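Local coordinates for pyrroline-5-carboxylate reductase catalytic N-terminal domain-containing protein (PDB 4HUJ), which is of unknown function but probably binds NAD(P) through a Rossmann-type domain and may act as an oxidoreductase, at residues A[130-135]-A[197-202]; A[143-148]-A[169-174]. All coordinates share one frame; numbering follows the deposited sequence.

Interaction 1: A[130-135]-A[197-202]; sequences LSTEIV and GTLAAS
The flat carbonyl group of Leu-199 carries a methyl of Leu-130 over one of its faces: CD1 of Leu-130 lies 3.2 Å from Leu-199 O, well above the peptide plane rather than ahead of the oxygen. The same methyl reaches along the helix to Ala-200, 4.1 Å from its CA. The other flat group, the carboxylate of Glu-133, is turned back on its own segment. There OE1 receives the backbone N of Leu-130 from above the carboxylate plane, 36° out of it, in a nearly straight bond of 3.1 Å (N-H...O 161°). Leu-130 is at the N-cap position, and this bond folds the side chain of Glu-133 back over the helix start, without the reciprocal bond of a capping box. The aliphatic part of Glu-133 lies beside Leu-199, with CG 4.3 Å from Leu-199 CD1. Between these groups the side chain of Leu-199 meets Thr-132 at about a right angle. Thr-132 CG2 touches both of its branches, standing 3.8 Å from Leu-199 CD1 and as far from CD2. With OG1 beside the backbone N (chi1 -58°), Thr-132 presents its methyl to the leucine and keeps its hydroxyl for Asp-111 and Lys-146. Leu-199 opens its helix just after Thr-198, whose OG1 caps the turn by accepting Ala-201 N at 3.1 Å. The first turns of two helices thus face each other through leucine and threonine methyls. One of them belongs to the helix of a beta-alpha-beta crossover between parallel strands 108-111 and 143-147, consistent with a Rossmann-type fold.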
ATOM      1  N   LEU A 130     -12.429  -0.394 -13.026  1.00 16.50           N
ATOM      2  CA  LEU A 130     -11.868  -0.025 -11.728  1.00 15.07           C
ATOM      3  C   LEU A 130     -10.350   0.096 -11.825  1.00 13.99           C
ATOM      4  O   LEU A 130      -9.698  -0.714 -12.475  1.00 13.40           O
ATOM      5  CB  LEU A 130     -12.272  -1.051 -10.666  1.00 15.01           C
ATOM      6  CG  LEU A 130     -13.783  -1.293 -10.558  1.00 15.49           C
ATOM      7  CD1 LEU A 130     -14.081  -2.383  -9.537  1.00 16.97           C
ATOM      8  CD2 LEU A 130     -14.538  -0.006 -10.227  1.00 16.78           C
ATOM      9  N   SER A 131      -9.782   1.108 -11.175  1.00 12.85           N
ATOM     10  CA  SER A 131      -8.339   1.332 -11.274  1.00 12.59           C
ATOM     11  C   SER A 131      -7.528   0.131 -10.783  1.00 12.35           C
ATOM     12  O   SER A 131      -6.507  -0.211 -11.377  1.00 12.30           O
ATOM     13  CB  SER A 131      -7.922   2.609 -10.538  1.00 12.43           C
ATOM     14  OG  SER A 131      -8.292   2.557  -9.174  1.00 12.12           O
ATOM     15  N   THR A 132      -7.988  -0.512  -9.713  1.00 12.10           N
ATOM     16  CA  THR A 132      -7.257  -1.644  -9.142  1.00 12.36           C
ATOM     17  C   THR A 132      -7.347  -2.891 -10.037  1.00 12.95           C
ATOM     18  O   THR A 132      -6.442  -3.735 -10.023  1.00 13.60           O
ATOM     19  CB  THR A 132      -7.696  -1.931  -7.689  1.00 12.10           C
ATOM     20  OG1 THR A 132      -7.478  -0.754  -6.903  1.00 12.08           O
ATOM     21  CG2 THR A 132      -6.884  -3.068  -7.085  1.00 11.80           C
ATOM     22  N   GLU A 133      -8.422  -2.994 -10.818  1.00 13.43           N
ATOM     23  CA  GLU A 133      -8.542  -4.047 -11.844  1.00 14.61           C
ATOM     24  C   GLU A 133      -7.509  -3.851 -12.954  1.00 14.52           C
ATOM     25  O   GLU A 133      -6.915  -4.825 -13.430  1.00 14.24           O
ATOM     26  CB  GLU A 133      -9.946  -4.076 -12.460  1.00 15.15           C
ATOM     27  CG  GLU A 133     -11.070  -4.540 -11.538  1.00 18.31           C
ATOM     28  CD  GLU A 133     -12.462  -4.421 -12.184  1.00 22.95           C
ATOM     29  OE1 GLU A 133     -12.691  -3.514 -13.037  1.00 24.50           O
ATOM     30  OE2 GLU A 133     -13.337  -5.240 -11.832  1.00 25.59           O
ATOM     31  N   ILE A 134      -7.313  -2.595 -13.365  1.00 14.79           N
ATOM     32  CA  ILE A 134      -6.283  -2.238 -14.351  1.00 15.11           C
ATOM     33  C   ILE A 134      -4.889  -2.562 -13.807  1.00 15.07           C
ATOM     34  O   ILE A 134      -4.089  -3.214 -14.482  1.00 15.61           O
ATOM     35  CB  ILE A 134      -6.381  -0.746 -14.793  1.00 15.32           C
ATOM     36  CG1 ILE A 134      -7.698  -0.506 -15.548  1.00 15.47           C
ATOM     37  CG2 ILE A 134      -5.167  -0.347 -15.655  1.00 15.46           C
ATOM     38  CD1 ILE A 134      -8.057   0.954 -15.778  1.00 17.62           C
ATOM     39  N   VAL A 135      -4.610  -2.128 -12.580  1.00 15.08           N
ATOM     40  CA  VAL A 135      -3.340  -2.463 -11.919  1.00 15.28           C
ATOM     41  C   VAL A 135      -3.140  -3.990 -11.858  1.00 15.87           C
ATOM     42  O   VAL A 135      -2.039  -4.483 -12.112  1.00 16.01           O
ATOM     43  CB  VAL A 135      -3.239  -1.811 -10.509  1.00 15.25           C
ATOM     44  CG1 VAL A 135      -2.028  -2.329  -9.734  1.00 15.50           C
ATOM     45  CG2 VAL A 135      -3.172  -0.287 -10.636  1.00 14.66           C
ATOM     46  N   GLY A 197     -14.794  -6.629   0.990  1.00 11.33           N
ATOM     47  CA  GLY A 197     -15.064  -7.708   0.049  1.00 11.37           C
ATOM     48  C   GLY A 197     -14.283  -7.576  -1.251  1.00 11.25           C
ATOM     49  O   GLY A 197     -13.130  -7.151  -1.246  1.00 11.18           O
ATOM     50  N   THR A 198     -14.919  -7.947  -2.361  1.00 11.51           N
ATOM     51  CA  THR A 198     -14.276  -7.942  -3.682  1.00 12.02           C
ATOM     52  C   THR A 198     -13.981  -6.547  -4.218  1.00 11.60           C
ATOM     53  O   THR A 198     -14.512  -5.554  -3.729  1.00 11.13           O
ATOM     54  CB  THR A 198     -15.130  -8.666  -4.749  1.00 12.18           C
ATOM     55  OG1 THR A 198     -16.371  -7.970  -4.938  1.00 12.51           O
ATOM     56  CG2 THR A 198     -15.385 -10.101  -4.349  1.00 13.74           C
ATOM     57  N   LEU A 199     -13.141  -6.475  -5.251  1.00 11.43           N
ATOM     58  CA  LEU A 199     -12.909  -5.191  -5.915  1.00 11.71           C
ATOM     59  C   LEU A 199     -14.190  -4.627  -6.523  1.00 12.16           C
ATOM     60  O   LEU A 199     -14.389  -3.409  -6.524  1.00 12.20           O
ATOM     61  CB  LEU A 199     -11.821  -5.305  -6.990  1.00 11.59           C
ATOM     62  CG  LEU A 199     -10.413  -5.683  -6.530  1.00 11.74           C
ATOM     63  CD1 LEU A 199      -9.470  -5.715  -7.729  1.00 11.01           C
ATOM     64  CD2 LEU A 199      -9.891  -4.733  -5.443  1.00 11.85           C
ATOM     65  N   ALA A 200     -15.054  -5.505  -7.041  1.00 12.55           N
ATOM     66  CA  ALA A 200     -16.361  -5.079  -7.538  1.00 12.59           C
ATOM     67  C   ALA A 200     -17.185  -4.430  -6.433  1.00 12.62           C
ATOM     68  O   ALA A 200     -17.806  -3.394  -6.650  1.00 13.05           O
ATOM     69  CB  ALA A 200     -17.128  -6.243  -8.161  1.00 13.10           C
ATOM     70  N   ALA A 201     -17.171  -5.034  -5.248  1.00 12.38           N
ATOM     71  CA  ALA A 201     -17.940  -4.526  -4.112  1.00 12.25           C
ATOM     72  C   ALA A 201     -17.407  -3.182  -3.617  1.00 12.48           C
ATOM     73  O   ALA A 201     -18.185  -2.317  -3.207  1.00 12.12           O
ATOM     74  CB  ALA A 201     -17.956  -5.548  -2.972  1.00 12.57           C
ATOM     75  N   SER A 202     -16.086  -3.008  -3.669  1.00 12.09           N
ATOM     76  CA  SER A 202     -15.463  -1.775  -3.178  1.00 12.11           C
ATOM     77  C   SER A 202     -15.379  -0.659  -4.223  1.00 12.26           C
ATOM     78  O   SER A 202     -15.128   0.495  -3.873  1.00 12.90           O
ATOM     79  CB  SER A 202     -14.074  -2.066  -2.620  1.00 11.93           C
ATOM     80  OG  SER A 202     -13.119  -2.240  -3.662  1.00 12.01           O
TER

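Interaction 2: A[143-148]-A[169-174]; sequences KVVKAF and LFLSGN
Lys-146 O is held from several directions: Ser-172 N donates to it at 3.0 Å in the carbonyl plane, Gln-206 NE2 adds a second hydrogen bond, and Leu-171 CA makes a C-H...O contact at 3.2 Å. The return bond of this antiparallel hydrogen-bonded pair is shorter, Lys-146 N to Ser-172 O at 2.7 Å, with the donor tilted 23° from the carbonyl plane. Beyond the pair, water takes over at both ends, one molecule joining Val-144 O to Asn-174 N, another Phe-148 N to Phe-170 O. Ser-172 OG, tucked between its own N and carbonyl carbon (chi1 51°), lies 3.6 Å from Lys-146 CB and bonds to Gln-206 and Ser-202. The lysine runs extended past this hydroxyl and bends at its last torsion, carrying NZ to Thr-132. On the other face, Leu-171 CD1 meets Val-145 CG1 at 3.9 Å, while Leu-171 CB packs on Ala-147 CB at 3.8 Å. Just after strand 143-147, the Phe-148 ring is approached obliquely by Leu-169 CD1, 3.6 Å from CE1. Helix 176-188 covers the Val-145 side, and helices 131-138 and 199-206 lie on the side of Lys-146 and Ser-172. Strand 143-147 pairs in parallel with strand 108-111 and strand 166-173 with strand 192-195, making this the antiparallel junction between them.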
ATOM      1  N   LYS A 143      -1.711 -11.770  -6.338  1.00 16.53           N
ATOM      2  CA  LYS A 143      -2.993 -11.551  -5.681  1.00 15.42           C
ATOM      3  C   LYS A 143      -3.008 -10.088  -5.223  1.00 14.64           C
ATOM      4  O   LYS A 143      -2.163  -9.673  -4.433  1.00 14.44           O
ATOM      5  CB  LYS A 143      -3.181 -12.514  -4.508  1.00 15.98           C
ATOM      6  CG  LYS A 143      -3.471 -13.958  -4.938  1.00 16.92           C
ATOM      7  CD  LYS A 143      -3.530 -14.910  -3.746  1.00 20.42           C
ATOM      8  CE  LYS A 143      -3.718 -16.340  -4.227  1.00 23.18           C
ATOM      9  NZ  LYS A 143      -3.622 -17.352  -3.126  1.00 24.53           N
ATOM     10  N   VAL A 144      -3.948  -9.310  -5.756  1.00 13.71           N
ATOM     11  CA  VAL A 144      -3.990  -7.866  -5.501  1.00 12.80           C
ATOM     12  C   VAL A 144      -4.998  -7.515  -4.410  1.00 12.06           C
ATOM     13  O   VAL A 144      -6.122  -8.013  -4.410  1.00 12.49           O
ATOM     14  CB  VAL A 144      -4.289  -7.063  -6.798  1.00 13.02           C
ATOM     15  CG1 VAL A 144      -4.448  -5.558  -6.508  1.00 13.06           C
ATOM     16  CG2 VAL A 144      -3.176  -7.286  -7.825  1.00 13.71           C
ATOM     17  N   VAL A 145      -4.565  -6.674  -3.473  1.00 10.83           N
ATOM     18  CA  VAL A 145      -5.439  -6.126  -2.432  1.00 10.15           C
ATOM     19  C   VAL A 145      -5.424  -4.609  -2.589  1.00  9.52           C
ATOM     20  O   VAL A 145      -4.359  -4.024  -2.757  1.00  9.46           O
ATOM     21  CB  VAL A 145      -4.946  -6.512  -1.018  1.00 10.20           C
ATOM     22  CG1 VAL A 145      -5.789  -5.837   0.077  1.00 10.98           C
ATOM     23  CG2 VAL A 145      -4.957  -8.020  -0.836  1.00  9.66           C
ATOM     24  N   LYS A 146      -6.601  -3.983  -2.535  1.00  9.11           N
ATOM     25  CA  LYS A 146      -6.706  -2.521  -2.559  1.00  9.16           C
ATOM     26  C   LYS A 146      -6.738  -2.027  -1.115  1.00  9.18           C
ATOM     27  O   LYS A 146      -7.657  -2.353  -0.367  1.00  9.53           O
ATOM     28  CB  LYS A 146      -7.981  -2.092  -3.306  1.00  9.01           C
ATOM     29  CG  LYS A 146      -8.111  -0.581  -3.529  1.00  8.72           C
ATOM     30  CD  LYS A 146      -9.424  -0.247  -4.221  1.00  9.57           C
ATOM     31  CE  LYS A 146      -9.546   1.252  -4.486  1.00 10.86           C
ATOM     32  NZ  LYS A 146      -8.572   1.667  -5.541  1.00 10.62           N
ATOM     33  N   ALA A 147      -5.719  -1.261  -0.723  1.00  9.55           N
ATOM     34  CA  ALA A 147      -5.605  -0.749   0.644  1.00  9.76           C
ATOM     35  C   ALA A 147      -4.570   0.364   0.738  1.00 10.09           C
ATOM     36  O   ALA A 147      -3.666   0.435  -0.082  1.00 10.13           O
ATOM     37  CB  ALA A 147      -5.249  -1.886   1.616  1.00 10.10           C
ATOM     38  N   PHE A 148      -4.709   1.202   1.771  1.00 10.42           N
ATOM     39  CA  PHE A 148      -3.818   2.342   2.056  1.00 11.11           C
ATOM     40  C   PHE A 148      -4.042   3.518   1.102  1.00 11.02           C
ATOM     41  O   PHE A 148      -3.265   4.472   1.113  1.00 11.11           O
ATOM     42  CB  PHE A 148      -2.319   1.964   2.044  1.00 11.13           C
ATOM     43  CG  PHE A 148      -1.930   0.890   3.032  1.00 11.93           C
ATOM     44  CD1 PHE A 148      -1.905   1.148   4.401  1.00 13.22           C
ATOM     45  CD2 PHE A 148      -1.529  -0.362   2.579  1.00 13.00           C
ATOM     46  CE1 PHE A 148      -1.522   0.153   5.308  1.00 12.57           C
ATOM     47  CE2 PHE A 148      -1.144  -1.364   3.476  1.00 14.52           C
ATOM     48  CZ  PHE A 148      -1.136  -1.099   4.843  1.00 12.06           C
ATOM     49  N   LEU A 169      -8.724   1.466   8.420  1.00 11.22           N
ATOM     50  CA  LEU A 169      -8.259   1.298   7.045  1.00 11.25           C
ATOM     51  C   LEU A 169      -9.137   0.276   6.346  1.00 10.81           C
ATOM     52  O   LEU A 169      -9.121  -0.914   6.684  1.00 11.03           O
ATOM     53  CB  LEU A 169      -6.788   0.866   6.995  1.00 11.41           C
ATOM     54  CG  LEU A 169      -5.739   1.967   7.167  1.00 11.73           C
ATOM     55  CD1 LEU A 169      -4.341   1.368   7.231  1.00 12.30           C
ATOM     56  CD2 LEU A 169      -5.819   3.006   6.048  1.00 13.89           C
ATOM     57  N   PHE A 170      -9.923   0.743   5.383  1.00 10.48           N
ATOM     58  CA  PHE A 170     -10.684  -0.157   4.519  1.00 10.40           C
ATOM     59  C   PHE A 170      -9.763  -0.894   3.543  1.00 10.41           C
ATOM     60  O   PHE A 170      -8.749  -0.357   3.092  1.00 11.34           O
ATOM     61  CB  PHE A 170     -11.775   0.612   3.758  1.00 10.27           C
ATOM     62  CG  PHE A 170     -12.826   1.207   4.650  1.00 10.36           C
ATOM     63  CD1 PHE A 170     -13.801   0.396   5.232  1.00 10.60           C
ATOM     64  CD2 PHE A 170     -12.832   2.575   4.932  1.00 11.56           C
ATOM     65  CE1 PHE A 170     -14.776   0.939   6.072  1.00 11.44           C
ATOM     66  CE2 PHE A 170     -13.805   3.133   5.772  1.00 11.89           C
ATOM     67  CZ  PHE A 170     -14.783   2.314   6.339  1.00 12.34           C
ATOM     68  N   LEU A 171     -10.107  -2.143   3.241  1.00 10.12           N
ATOM     69  CA  LEU A 171      -9.395  -2.908   2.211  1.00 10.03           C
ATOM     70  C   LEU A 171     -10.385  -3.748   1.426  1.00  9.76           C
ATOM     71  O   LEU A 171     -11.523  -3.937   1.852  1.00  9.90           O
ATOM     72  CB  LEU A 171      -8.293  -3.795   2.812  1.00 10.01           C
ATOM     73  CG  LEU A 171      -8.735  -5.024   3.619  1.00  9.99           C
ATOM     74  CD1 LEU A 171      -7.722  -6.143   3.476  1.00 13.29           C
ATOM     75  CD2 LEU A 171      -8.938  -4.665   5.093  1.00 12.47           C
ATOM     76  N   SER A 172      -9.951  -4.235   0.268  1.00  9.78           N
ATOM     77  CA  SER A 172     -10.794  -5.056  -0.581  1.00  9.84           C
ATOM     78  C   SER A 172      -9.911  -5.812  -1.563  1.00 10.33           C
ATOM     79  O   SER A 172      -8.722  -5.517  -1.699  1.00 10.12           O
ATOM     80  CB  SER A 172     -11.823  -4.206  -1.334  1.00 10.02           C
ATOM     81  OG  SER A 172     -11.206  -3.120  -2.007  1.00  9.80           O
ATOM     82  N   GLY A 173     -10.493  -6.788  -2.240  1.00 10.86           N
ATOM     83  CA  GLY A 173      -9.720  -7.650  -3.126  1.00 11.82           C
ATOM     84  C   GLY A 173     -10.445  -8.954  -3.387  1.00 12.78           C
ATOM     85  O   GLY A 173     -11.301  -9.374  -2.599  1.00 12.69           O
ATOM     86  N   ASN A 174     -10.086  -9.600  -4.492  1.00 13.54           N
ATOM     87  CA  ASN A 174     -10.808 -10.782  -4.959  1.00 14.63           C
ATOM     88  C   ASN A 174     -10.411 -12.084  -4.270  1.00 15.44           C
ATOM     89  O   ASN A 174     -11.143 -13.084  -4.343  1.00 15.94           O
ATOM     90  CB  ASN A 174     -10.663 -10.910  -6.472  1.00 14.43           C
ATOM     91  CG  ASN A 174     -11.251  -9.735  -7.216  1.00 15.65           C
ATOM     92  OD1 ASN A 174     -12.149  -9.047  -6.720  1.00 15.86           O
ATOM     93  ND2 ASN A 174     -10.744  -9.487  -8.417  1.00 17.05           N
TER
HETATM   94  O   HOH W   1      -8.028  -8.645  -6.169  1.00 14.61           O
HETATM   95  O   HOH W   2      -7.120   1.749   3.068  1.00 12.97           O

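The centres of the two interactions lie about 8 Å apart, on one side of the chain's centre. Interaction 2 is nested along the chain inside the loop closed by interaction 1: helix 131-138 leads into strand 143-147, and strand 166-173 is followed by helix 176-188, strand 192-195 and helix 199-206. The helix pair of interaction 1 rests on the strand pair of interaction 2 through direct contacts, Gly-197 O to Gly-173 N at 2.8 Å and Thr-132 CG2 against Val-144 CG1 at 3.5 Å. Together they tie the antiparallel extension of the sheet to its parallel, Rossmann-like part.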